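Local coordinates for protein AAR187Cp (Eremothecium gossypii, PDB 3ZIL) that probably regulates sister-chromatid cohesion by acting on cohesin, as the Wpl1 (Wapl family) protein of this fungus, represented here by its helical Wap1 domain, at residues Leu152-Ala156 with Thr157-Tyr161; Ser290-Thr293 with Thr294-Ser297. All blocks are in the same frame, centred on the assembly; numbering follows the deposited sequence.

Contact 1: residues Leu152-Ala156 with Thr157-Tyr161; sequences LYIWA and TYLLY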
loop_
_atom_site.group_PDB
_atom_site.type_symbol
_atom_site.label_atom_id
_atom_site.label_comp_id
_atom_site.label_asym_id
_atom_site.label_seq_id
_atom_site.Cartn_x
_atom_site.Cartn_y
_atom_site.Cartn_z
ATOM N N LEU A 152 -11.218 4.729 -1.565
ATOM C CA LEU A 152 -10.037 3.758 -1.565
ATOM C C LEU A 152 -10.381 2.433 -2.331
ATOM O O LEU A 152 -9.621 1.949 -3.184
ATOM C CB LEU A 152 -9.656 3.379 -0.117
ATOM C CG LEU A 152 -8.930 4.503 0.685
ATOM C CD1 LEU A 152 -8.938 4.138 2.161
ATOM C CD2 LEU A 152 -7.448 4.727 0.215
ATOM N N TYR A 153 -11.554 1.883 -1.978
ATOM C CA TYR A 153 -12.047 0.656 -2.610
ATOM C C TYR A 153 -12.234 0.795 -4.128
ATOM O O TYR A 153 -11.781 -0.024 -4.861
ATOM C CB TYR A 153 -13.371 0.205 -1.979
ATOM C CG TYR A 153 -13.863 -1.103 -2.535
ATOM C CD1 TYR A 153 -13.312 -2.325 -2.086
ATOM C CD2 TYR A 153 -14.838 -1.126 -3.526
ATOM C CE1 TYR A 153 -13.756 -3.526 -2.579
ATOM C CE2 TYR A 153 -15.258 -2.317 -4.045
ATOM C CZ TYR A 153 -14.726 -3.501 -3.561
ATOM O OH TYR A 153 -15.177 -4.673 -4.136
ATOM N N ILE A 154 -12.923 1.851 -4.585
ATOM C CA ILE A 154 -13.102 2.042 -5.977
ATOM C C ILE A 154 -11.754 2.130 -6.678
ATOM O O ILE A 154 -11.562 1.527 -7.756
ATOM C CB ILE A 154 -13.910 3.336 -6.292
ATOM C CG1 ILE A 154 -15.291 3.248 -5.676
ATOM C CG2 ILE A 154 -13.877 3.583 -7.812
ATOM C CD1 ILE A 154 -16.076 2.062 -6.319
ATOM N N TRP A 155 -10.869 2.962 -6.117
ATOM C CA TRP A 155 -9.583 3.263 -6.694
ATOM C C TRP A 155 -8.761 2.013 -6.838
ATOM O O TRP A 155 -8.180 1.773 -7.901
ATOM C CB TRP A 155 -8.864 4.240 -5.737
ATOM C CG TRP A 155 -7.537 4.771 -6.257
ATOM C CD1 TRP A 155 -6.810 4.382 -7.422
ATOM C CD2 TRP A 155 -6.697 5.772 -5.597
ATOM N NE1 TRP A 155 -5.616 5.065 -7.511
ATOM C CE2 TRP A 155 -5.465 5.886 -6.410
ATOM C CE3 TRP A 155 -6.805 6.510 -4.402
ATOM C CZ2 TRP A 155 -4.491 6.791 -6.094
ATOM C CZ3 TRP A 155 -5.795 7.395 -4.070
ATOM C CH2 TRP A 155 -4.664 7.546 -4.918
ATOM N N ALA A 156 -8.743 1.157 -5.814
ATOM C CA ALA A 156 -7.868 -0.009 -5.872
ATOM C C ALA A 156 -8.595 -1.075 -6.705
ATOM O O ALA A 156 -7.946 -1.941 -7.277
ATOM C CB ALA A 156 -7.644 -0.578 -4.542
ATOM N N THR A 157 -9.906 -0.991 -6.830
ATOM C CA THR A 157 -10.604 -2.179 -7.458
ATOM C C THR A 157 -10.733 -1.990 -8.973
ATOM O O THR A 157 -10.623 -2.929 -9.744
ATOM C CB THR A 157 -11.997 -2.450 -6.838
ATOM O OG1 THR A 157 -11.861 -2.658 -5.441
ATOM C CG2 THR A 157 -12.757 -3.698 -7.494
ATOM N N TYR A 158 -11.028 -0.777 -9.385
ATOM C CA TYR A 158 -11.357 -0.460 -10.786
ATOM C C TYR A 158 -10.289 0.424 -11.400
ATOM O O TYR A 158 -10.210 0.527 -12.584
ATOM C CB TYR A 158 -12.724 0.284 -10.827
ATOM C CG TYR A 158 -13.836 -0.588 -10.296
ATOM C CD1 TYR A 158 -14.236 -1.727 -10.978
ATOM C CD2 TYR A 158 -14.454 -0.295 -9.037
ATOM C CE1 TYR A 158 -15.248 -2.589 -10.431
ATOM C CE2 TYR A 158 -15.396 -1.154 -8.484
ATOM C CZ TYR A 158 -15.836 -2.267 -9.219
ATOM O OH TYR A 158 -16.823 -3.077 -8.650
ATOM N N LEU A 159 -9.459 1.082 -10.595
ATOM C CA LEU A 159 -8.619 2.104 -11.213
ATOM C C LEU A 159 -7.168 1.889 -10.870
ATOM O O LEU A 159 -6.398 2.846 -10.837
ATOM C CB LEU A 159 -9.072 3.503 -10.803
ATOM C CG LEU A 159 -10.516 3.889 -11.141
ATOM C CD1 LEU A 159 -10.889 5.211 -10.466
ATOM C CD2 LEU A 159 -10.694 3.916 -12.670
ATOM N N LEU A 160 -6.782 0.652 -10.559
ATOM C CA LEU A 160 -5.367 0.400 -10.291
ATOM C C LEU A 160 -4.710 0.575 -11.693
ATOM O O LEU A 160 -3.549 0.317 -11.865
ATOM C CB LEU A 160 -5.148 -0.972 -9.641
ATOM C CG LEU A 160 -4.000 -1.213 -8.616
ATOM C CD1 LEU A 160 -3.936 -0.151 -7.534
ATOM C CD2 LEU A 160 -4.067 -2.579 -7.952
ATOM N N TYR A 161 -5.542 1.018 -12.661
ATOM C CA TYR A 161 -5.214 1.709 -13.948
ATOM C C TYR A 161 -3.728 1.795 -14.165
ATOM O O TYR A 161 -3.106 0.752 -14.201
ATOM C CB TYR A 161 -5.905 3.101 -14.080
ATOM C CG TYR A 161 -6.977 3.246 -15.157
ATOM C CD1 TYR A 161 -7.223 2.221 -16.090
ATOM C CD2 TYR A 161 -7.727 4.433 -15.268
ATOM C CE1 TYR A 161 -8.200 2.365 -17.077
ATOM C CE2 TYR A 161 -8.705 4.583 -16.258
ATOM C CZ TYR A 161 -8.938 3.545 -17.160
ATOM O OH TYR A 161 -9.898 3.675 -18.155
#

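Contact 2: residues Ser290-Thr293 with Thr294-Ser297; sequences SEAT and TAAS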
loop_
_atom_site.group_PDB
_atom_site.type_symbol
_atom_site.label_atom_id
_atom_site.label_comp_id
_atom_site.label_asym_id
_atom_site.label_seq_id
_atom_site.Cartn_x
_atom_site.Cartn_y
_atom_site.Cartn_z
ATOM N N SER A 290 22.744 -1.528 3.306
ATOM C CA SER A 290 23.662 -1.658 2.166
ATOM C C SER A 290 23.932 -0.282 1.542
ATOM O O SER A 290 24.827 -0.123 0.739
ATOM C CB SER A 290 23.074 -2.591 1.113
ATOM O OG SER A 290 21.943 -1.977 0.509
ATOM N N GLU A 291 23.136 0.732 1.872
ATOM C CA GLU A 291 23.313 2.051 1.234
ATOM C C GLU A 291 23.804 3.087 2.250
ATOM O O GLU A 291 24.324 4.078 1.885
ATOM C CB GLU A 291 22.001 2.547 0.637
ATOM C CG GLU A 291 21.325 1.568 -0.332
ATOM C CD GLU A 291 22.118 1.436 -1.640
ATOM O OE1 GLU A 291 23.021 2.253 -1.873
ATOM O OE2 GLU A 291 21.835 0.547 -2.453
ATOM N N ALA A 292 23.579 2.888 3.525
ATOM C CA ALA A 292 23.904 3.965 4.510
ATOM C C ALA A 292 24.791 3.366 5.545
ATOM O O ALA A 292 24.300 2.794 6.493
ATOM C CB ALA A 292 22.661 4.571 5.166
ATOM N N THR A 293 26.105 3.495 5.363
ATOM C CA THR A 293 27.043 2.801 6.273
ATOM C C THR A 293 26.945 3.361 7.725
ATOM O O THR A 293 27.037 2.616 8.719
ATOM C CB THR A 293 28.455 2.708 5.650
ATOM O OG1 THR A 293 29.406 3.245 6.551
ATOM C CG2 THR A 293 28.531 3.463 4.315
ATOM N N THR A 294 26.581 4.644 7.848
ATOM C CA THR A 294 26.323 5.226 9.169
ATOM C C THR A 294 25.166 4.446 9.881
ATOM O O THR A 294 25.296 4.055 11.055
ATOM C CB THR A 294 25.964 6.728 9.022
ATOM O OG1 THR A 294 24.672 6.818 8.393
ATOM C CG2 THR A 294 26.971 7.438 8.098
ATOM N N ALA A 295 24.040 4.255 9.182
ATOM C CA ALA A 295 22.904 3.406 9.702
ATOM C C ALA A 295 23.226 1.897 9.913
ATOM O O ALA A 295 22.738 1.251 10.852
ATOM C CB ALA A 295 21.668 3.583 8.829
ATOM N N ALA A 296 24.049 1.337 9.036
ATOM C CA ALA A 296 24.550 -0.067 9.206
ATOM C C ALA A 296 25.283 -0.294 10.566
ATOM O O ALA A 296 25.260 -1.400 11.153
ATOM C CB ALA A 296 25.407 -0.484 8.004
ATOM N N SER A 297 25.861 0.764 11.120
ATOM C CA SER A 297 26.593 0.640 12.372
ATOM C C SER A 297 25.794 0.983 13.596
ATOM O O SER A 297 26.341 0.989 14.713
ATOM C CB SER A 297 27.889 1.481 12.332
ATOM O OG SER A 297 27.605 2.806 11.956
#

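Contact 1: residues Leu152-Ala156 with Thr157-Tyr161
Thr157 and Tyr153, one helical turn apart, meet through a hydroxyl and a backbone carbonyl: Thr157 OG1 donates to Tyr153 O at 2.7 Å. The approach is bent, with a C=O...donor angle of 143° and the hydroxyl tilted from the carbonyl plane. Thr157 N also reaches Tyr153 O, so two donors of Thr157 converge on this oxygen, the amide only weakly. Thr157 chi1 of -58° sets OG1 beside its own backbone N, which turns the oxygen back over the preceding turn. There it also lies 3.4 Å above the Tyr153 ring plane, over the ring centre.

One step further on, Tyr158 N bonds to Ile154 O at 2.9 Å and is well aligned, whereas Leu159 N to Trp155 O is weak. The i to i+4 bonds are thus uneven near the C-terminal end of helix 147-158, the Tyr158 one sound and those of Thr157 and Leu159 weak; this is one of the many helices of the all-alpha Wap1 domain.

The side chains pack along the same turn. Ile154 CD1 lies 3.9 Å from Tyr158 CE2, while Thr157 CG2 covers one face of the Tyr158 ring, 3.7 Å above its plane. The phenol end of Tyr158 is held by Asp92 of helix 81-93, and its ring meets Trp103 with the two planes nearly parallel. On another side of the helix, Trp155 and Leu159 cross at about a right angle, with Trp155 CD1 4.2 Å from Leu159 CB and Leu159 O in plane at the indole edge. Both residues pack against Leu108 of helix 108-116, and Trp155 also touches Leu190 of helix 185-193.

Contact 2: residues Ser290-Thr293 with Thr294-Ser297
This is a local contact at the start of a short helix, where the loop after helix 272-289 turns into helix 293-296. Ala292, at the N-cap position, meets the first turn through its carbonyl: Ala296 N donates to Ala292 O at 2.9 Å. The next bond of the series, Ser297 N to Thr293 O, is weak at an N-H...O angle of 131°. Beside the backbone, the methyls of Ala292 and Ala295 touch, CB to CB at 3.9 Å, and both rest on Leu248 of helix 248-261. Ala296 CB lies 3.6 Å from Thr293 O and packs against Val289 of helix 272-289 and Ala336 of helix 321-336.

At the far end Ser297 folds back on the turn, its OG donating to Thr294 O at 2.8 Å. A chi1 of 52° places OG between its backbone N and carbonyl carbon, and the hydroxyl comes in from above the Thr294 carbonyl plane, 37° out of it. Ala292, Ala295 and Ala296 thus meet neighbouring helices through their methyls, and the whole is a single-turn helix begun at the N-cap Ala292, whose carbonyl accepts the first i to i+4 bond, in the connection that follows helix 272-289.

Both contacts are local, made within continuous pieces of chain, so each closes only a short local turn and neither nests within nor crosses the other. From the N terminus, contact 1 comes first, in the last turns of helix 147-158, and its surroundings bring together helices 81-93, 108-116 and 185-193. The chain then runs through a series of helices to helix 272-289, after which contact 2 spans the whole one-turn helix 293-296, from its N-cap to the residue after it, beside helices 248-261 and 321-336. Their centres are 37 Å apart and their nearest atoms about 26 Å, so they do not touch, and each organises its own neighbourhood of the elongated Wap1 domain.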